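Local coordinates for protein beta-galactosidase (Bacteroides thetaiotaomicron, PDB 5MUJ) that binds chain B of the plant pectin rhamnogalacturonan II and probably acts in its breakdown as a glycoside hydrolase, an arabinofuranosidase, at residues N120-F125 / M148-G153; L165-A170 / L203-S208. One frame throughout, in Å; residues are numbered along the deposited sequence.

Contact 1. Residues N120-F125 / M148-G153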
loop_
_atom_site.group_PDB
_atom_site.type_symbol
_atom_site.label_atom_id
_atom_site.label_comp_id
_atom_site.label_asym_id
_atom_site.label_seq_id
_atom_site.Cartn_x
_atom_site.Cartn_y
_atom_site.Cartn_z
ATOM N N ASN A 120 18.308 -6.230 4.048
ATOM C CA ASN A 120 17.475 -7.411 3.718
ATOM C C ASN A 120 16.005 -7.127 3.355
ATOM O O ASN A 120 15.352 -7.985 2.756
ATOM C CB ASN A 120 17.548 -8.430 4.880
ATOM C CG ASN A 120 18.919 -9.049 5.021
ATOM O OD1 ASN A 120 19.626 -9.235 4.026
ATOM N ND2 ASN A 120 19.302 -9.407 6.248
ATOM N N GLN A 121 15.495 -5.928 3.671
ATOM C CA GLN A 121 14.104 -5.544 3.387
ATOM C C GLN A 121 14.057 -4.174 2.755
ATOM O O GLN A 121 14.515 -3.204 3.355
ATOM C CB GLN A 121 13.245 -5.520 4.654
ATOM C CG GLN A 121 13.336 -6.794 5.508
ATOM C CD GLN A 121 12.527 -7.953 4.924
ATOM O OE1 GLN A 121 11.696 -7.752 4.060
ATOM N NE2 GLN A 121 12.763 -9.146 5.398
ATOM N N ARG A 122 13.584 -4.121 1.502
ATOM C CA ARG A 122 13.557 -2.899 0.695
ATOM C C ARG A 122 12.236 -2.865 -0.068
ATOM O O ARG A 122 12.203 -3.173 -1.279
ATOM C CB ARG A 122 14.738 -2.884 -0.305
ATOM C CG ARG A 122 16.126 -2.944 0.365
ATOM C CD ARG A 122 16.752 -1.595 0.647
ATOM N NE ARG A 122 17.359 -1.060 -0.557
ATOM C CZ ARG A 122 17.568 0.221 -0.843
ATOM N NH1 ARG A 122 17.302 1.186 0.036
ATOM N NH2 ARG A 122 18.102 0.540 -2.021
ATOM N N GLY A 123 11.130 -2.516 0.592
ATOM C CA GLY A 123 9.799 -2.576 -0.052
ATOM C C GLY A 123 9.199 -1.198 -0.197
ATOM O O GLY A 123 8.646 -0.641 0.742
ATOM N N GLY A 124 9.134 -0.679 -1.425
ATOM C CA GLY A 124 8.878 0.731 -1.663
ATOM C C GLY A 124 7.539 1.170 -2.206
ATOM O O GLY A 124 6.834 0.401 -2.911
ATOM N N PHE A 125 7.213 2.448 -1.946
ATOM C CA PHE A 125 5.924 3.038 -2.191
ATOM C C PHE A 125 6.151 4.477 -2.676
ATOM O O PHE A 125 6.441 5.404 -1.931
ATOM C CB PHE A 125 5.041 3.059 -0.963
ATOM C CG PHE A 125 5.021 1.758 -0.213
ATOM C CD1 PHE A 125 4.315 0.666 -0.673
ATOM C CD2 PHE A 125 5.757 1.636 0.937
ATOM C CE1 PHE A 125 4.336 -0.535 0.030
ATOM C CE2 PHE A 125 5.799 0.459 1.654
ATOM C CZ PHE A 125 5.097 -0.641 1.195
HETATM N N MSE A 148 10.057 8.494 -2.646
HETATM C CA MSE A 148 9.492 7.193 -2.293
HETATM C C MSE A 148 9.778 6.929 -0.842
HETATM O O MSE A 148 10.845 7.297 -0.353
HETATM C CB MSE A 148 10.198 6.154 -3.148
HETATM C CG MSE A 148 9.867 4.707 -2.838
HETATM SE SE MSE A 148 11.032 3.510 -3.854
HETATM C CE MSE A 148 9.536 3.085 -5.027
ATOM N N THR A 149 8.837 6.326 -0.141
ATOM C CA THR A 149 9.111 5.762 1.177
ATOM C C THR A 149 9.065 4.265 1.070
ATOM O O THR A 149 8.504 3.715 0.151
ATOM C CB THR A 149 8.138 6.216 2.273
ATOM O OG1 THR A 149 6.810 5.789 1.930
ATOM C CG2 THR A 149 8.227 7.737 2.461
ATOM N N TYR A 150 9.631 3.588 2.055
ATOM C CA TYR A 150 9.760 2.137 2.022
ATOM C C TYR A 150 9.793 1.433 3.387
ATOM O O TYR A 150 10.134 2.042 4.452
ATOM C CB TYR A 150 10.946 1.710 1.140
ATOM C CG TYR A 150 12.332 2.100 1.623
ATOM C CD1 TYR A 150 13.089 1.240 2.430
ATOM C CD2 TYR A 150 12.918 3.283 1.214
ATOM C CE1 TYR A 150 14.386 1.580 2.829
ATOM C CE2 TYR A 150 14.217 3.640 1.611
ATOM C CZ TYR A 150 14.950 2.787 2.406
ATOM O OH TYR A 150 16.241 3.182 2.756
ATOM N N ILE A 151 9.387 0.168 3.366
ATOM C CA ILE A 151 9.607 -0.796 4.468
ATOM C C ILE A 151 11.085 -1.182 4.403
ATOM O O ILE A 151 11.536 -1.753 3.375
ATOM C CB ILE A 151 8.699 -2.041 4.298
ATOM C CG1 ILE A 151 7.240 -1.680 4.576
ATOM C CG2 ILE A 151 9.221 -3.234 5.089
ATOM C CD1 ILE A 151 6.242 -2.758 4.223
ATOM N N GLY A 152 11.847 -0.873 5.462
ATOM C CA GLY A 152 13.251 -1.213 5.519
ATOM C C GLY A 152 13.590 -2.009 6.760
ATOM O O GLY A 152 12.926 -1.848 7.781
ATOM N N GLY A 153 14.605 -2.862 6.685
ATOM C CA GLY A 153 14.994 -3.664 7.843
ATOM C C GLY A 153 16.166 -4.567 7.537
ATOM O O GLY A 153 16.529 -4.768 6.373
HETATM O O HOH W 1 5.404 7.369 -0.043
#

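Contact 2. Residues L165-A170 / L203-S208. With 8PK (4-O-[(1R)-1-hydroxyethyl]-2-O-methyl-alpha-L-fucopyranose), chain B.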
loop_
_atom_site.group_PDB
_atom_site.type_symbol
_atom_site.label_atom_id
_atom_site.label_comp_id
_atom_site.label_asym_id
_atom_site.label_seq_id
_atom_site.Cartn_x
_atom_site.Cartn_y
_atom_site.Cartn_z
ATOM N N LEU A 165 10.626 -3.696 11.262
ATOM C CA LEU A 165 10.711 -2.891 10.040
ATOM C C LEU A 165 10.474 -1.417 10.348
ATOM O O LEU A 165 9.670 -1.082 11.237
ATOM C CB LEU A 165 9.753 -3.401 9.000
ATOM C CG LEU A 165 9.758 -4.886 8.785
ATOM C CD1 LEU A 165 8.360 -5.305 8.336
ATOM C CD2 LEU A 165 10.817 -5.304 7.784
ATOM N N PHE A 166 11.260 -0.550 9.715
ATOM C CA PHE A 166 11.206 0.884 9.931
ATOM C C PHE A 166 10.916 1.590 8.617
ATOM O O PHE A 166 11.136 0.990 7.551
ATOM C CB PHE A 166 12.531 1.425 10.533
ATOM C CG PHE A 166 13.112 0.585 11.634
ATOM C CD1 PHE A 166 12.319 0.126 12.685
ATOM C CD2 PHE A 166 14.450 0.247 11.620
ATOM C CE1 PHE A 166 12.861 -0.660 13.697
ATOM C CE2 PHE A 166 15.003 -0.527 12.638
ATOM C CZ PHE A 166 14.196 -0.986 13.663
ATOM N N VAL A 167 10.487 2.852 8.655
ATOM C CA VAL A 167 10.214 3.650 7.440
ATOM C C VAL A 167 11.478 4.283 6.874
ATOM O O VAL A 167 12.087 5.145 7.436
ATOM C CB VAL A 167 9.124 4.768 7.657
ATOM C CG1 VAL A 167 8.636 5.422 6.341
ATOM C CG2 VAL A 167 7.905 4.172 8.300
ATOM N N GLY A 168 11.835 3.906 5.653
ATOM C CA GLY A 168 12.920 4.563 4.947
ATOM C C GLY A 168 12.470 5.581 3.894
ATOM O O GLY A 168 11.300 5.645 3.533
ATOM N N LEU A 169 13.415 6.389 3.438
ATOM C CA LEU A 169 13.174 7.440 2.455
ATOM C C LEU A 169 14.122 7.234 1.275
ATOM O O LEU A 169 15.325 7.018 1.480
ATOM C CB LEU A 169 13.470 8.825 3.039
ATOM C CG LEU A 169 13.211 10.028 2.113
ATOM C CD1 LEU A 169 11.735 10.173 1.741
ATOM C CD2 LEU A 169 13.742 11.308 2.767
ATOM N N ALA A 170 13.565 7.290 0.069
ATOM C CA ALA A 170 14.335 7.221 -1.165
ATOM C C ALA A 170 13.925 8.296 -2.102
ATOM O O ALA A 170 12.839 8.858 -1.990
ATOM C CB ALA A 170 14.201 5.867 -1.818
ATOM N N LEU A 203 5.832 -1.983 17.840
ATOM C CA LEU A 203 6.270 -3.320 17.447
ATOM C C LEU A 203 7.067 -3.323 16.124
ATOM O O LEU A 203 8.117 -3.949 16.004
ATOM C CB LEU A 203 5.074 -4.273 17.365
ATOM C CG LEU A 203 4.353 -4.446 18.717
ATOM C CD1 LEU A 203 3.069 -5.276 18.620
ATOM C CD2 LEU A 203 5.295 -5.048 19.764
ATOM N N THR A 204 6.554 -2.596 15.145
ATOM C CA THR A 204 7.162 -2.539 13.808
ATOM C C THR A 204 6.321 -1.576 13.005
ATOM O O THR A 204 5.143 -1.385 13.275
ATOM C CB THR A 204 7.248 -3.928 13.131
ATOM O OG1 THR A 204 7.664 -3.775 11.770
ATOM C CG2 THR A 204 5.903 -4.652 13.175
ATOM N N GLN A 205 6.950 -0.958 12.027
ATOM C CA GLN A 205 6.244 -0.147 11.048
ATOM C C GLN A 205 6.025 -0.986 9.808
ATOM O O GLN A 205 6.723 -1.975 9.572
ATOM C CB GLN A 205 6.966 1.194 10.823
ATOM C CG GLN A 205 6.887 1.998 12.172
ATOM C CD GLN A 205 7.994 2.978 12.460
ATOM O OE1 GLN A 205 7.860 3.824 13.388
ATOM N NE2 GLN A 205 9.111 2.817 11.819
ATOM N N TYR A 206 4.976 -0.651 9.088
ATOM C CA TYR A 206 4.690 -1.358 7.844
ATOM C C TYR A 206 4.564 -0.329 6.669
ATOM O O TYR A 206 5.439 0.557 6.547
ATOM C CB TYR A 206 3.486 -2.250 7.984
ATOM C CG TYR A 206 3.632 -3.407 8.931
ATOM C CD1 TYR A 206 4.338 -4.541 8.560
ATOM C CD2 TYR A 206 3.046 -3.392 10.199
ATOM C CE1 TYR A 206 4.447 -5.642 9.371
ATOM C CE2 TYR A 206 3.183 -4.482 11.040
ATOM C CZ TYR A 206 3.881 -5.591 10.645
ATOM O OH TYR A 206 3.956 -6.677 11.486
ATOM N N LYS A 207 3.531 -0.429 5.816
ATOM C CA LYS A 207 3.442 0.471 4.619
ATOM C C LYS A 207 3.296 1.929 5.047
ATOM O O LYS A 207 2.743 2.176 6.151
ATOM C CB LYS A 207 2.280 0.065 3.676
ATOM C CG LYS A 207 1.945 1.108 2.633
ATOM C CD LYS A 207 1.144 0.613 1.423
ATOM C CE LYS A 207 0.860 1.752 0.453
ATOM N NZ LYS A 207 0.170 1.247 -0.777
ATOM N N SER A 208 3.875 2.853 4.280
ATOM C CA SER A 208 3.709 4.293 4.385
ATOM C C SER A 208 3.461 4.898 3.010
ATOM O O SER A 208 3.843 4.309 1.998
ATOM C CB SER A 208 4.995 4.928 4.939
ATOM O OG SER A 208 6.079 4.660 4.039
HETATM O O9 8PK B . 7.475 -9.134 16.268
HETATM C C8 8PK B . 6.830 -8.156 15.459
HETATM C C10 8PK B . 7.854 -7.260 14.798
HETATM O O4 8PK B . 5.995 -8.800 14.485
HETATM C C4 8PK B . 5.055 -9.715 15.054
HETATM C C5 8PK B . 4.765 -10.811 14.049
HETATM C C6 8PK B . 6.046 -11.534 13.618
HETATM O O5 8PK B . 4.099 -10.250 12.895
HETATM C C3 8PK B . 3.768 -9.006 15.465
HETATM O O3 8PK B . 3.991 -7.962 16.419
HETATM C C2 8PK B . 3.133 -8.412 14.229
HETATM O O2 8PK B . 1.907 -7.783 14.625
HETATM C C7 8PK B . 1.933 -6.350 14.558
HETATM C C1 8PK B . 2.903 -9.505 13.182
#

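Contact 1. Residues N120-F125 / M148-G153
In F125 and I151, CG and CG1 each lie anti to their own carbonyl carbon and beside the backbone N (chi1 -46° in F125), and from these positions the two side chains meet on one face of the strand pair. I151 comes to the edge of the phenyl ring, not over it, with CD1 3.9 Å from F125 CZ. On the other face, Y150 takes a positive chi1 of 66°, CG between backbone N and carbonyl carbon, and its side chain and that of R122 cross obliquely. R122 NH1 lies 3.5 Å from Y150 OH, which sits at the guanidinium edge with the two planes almost perpendicular; any cation-pi attraction is long and weak at most. What ties them together is D118, whose OD2 forms a salt bridge with NH1 and a hydrogen bond with the tyrosine hydroxyl.

The strands 121-125 and 148-153 are antiparallel neighbours within a propeller blade. G123 N reaches I151 O at 2.9 Å in a nearly straight bond (173°), and I151 N returns to G123 O at 2.8 Å. Glycine suits the next pair: the CA atoms of G124 and Y150 are 4.0 Å apart, and SE of M148, a selenomethionine, lies near G124 CA, where a side chain would begin. F125 N gives its hydrogen to T149 O at 2.8 Å, and a water links F125 O to T149 OG1, which also bonds to S208 OG. At the other end N120 and Q121 both face G153 in a classic beta bulge.

F125 and I151 thus make an apolar patch on one face, beside Q121 and T149, while on the other the buried R122 also pairs with E181 through NH2 and bonds S111 O through NE; two acidic partners would favour its charged form and offset the cost of burying it.

Contact 2. Residues L165-A170 / L203-S208
L165 runs beside the side chain of T204, both pointing the same way, with L165 CB 3.5 Å from T204 OG1. The contact joins two neighbouring blades of a five-bladed beta-propeller: strand 166-172 belongs to one, and 204-212 opens the next. Their segments diverge by 46°, so backbone pairing is confined to the start, where Q205 N binds L165 O at 2.8 Å.

Threonine suits position 204 because its two branches do different work. OG1, anti to the backbone N (chi1 172°), accepts a hydrogen bond from L165 N at 3.0 Å and donates one to Q205 O. T204 CG2 turns to the glycan and touches C10, the methyl of the hydroxyethyl group of 8PK. Y206 shares this pocket: Y206 OH makes a 3.3 Å contact with C2 of 8PK. Its CE1 lies 4.1 Å from L165 CD1, so the leucine packs beside a tyrosine of the glycan pocket.

Farther along the strands, the beta-branched V167 splits its methyls between two partners. V167 CG2 lies 4.0 Å from Q205 NE2, the two side chains crossing at about a right angle, and NE2 has a weak hydrogen bond to L190 O. V167 CG1 rests 3.5 Å from S208 OG, whose polar partner is T149.

Contact 1 closes before contact 2 opens along the chain, and their centres are about 7 Å apart, on the same side of the chain's centre. Strands 121-126, 146-153 and 166-172 stand next to one another in one four-stranded antiparallel sheet, so contact 1 lies within a blade, whereas contact 2 leads from that blade to the first strand of the following one, 204-212. The two are joined directly: M148 O probably accepts a hydrogen bond from A170 N within the sheet, and T149 OG1 probably bonds to S208 OG across the seam. The first blade is thereby tied to the next, whose early residues L203, T204 and Y206 line the glycan pocket.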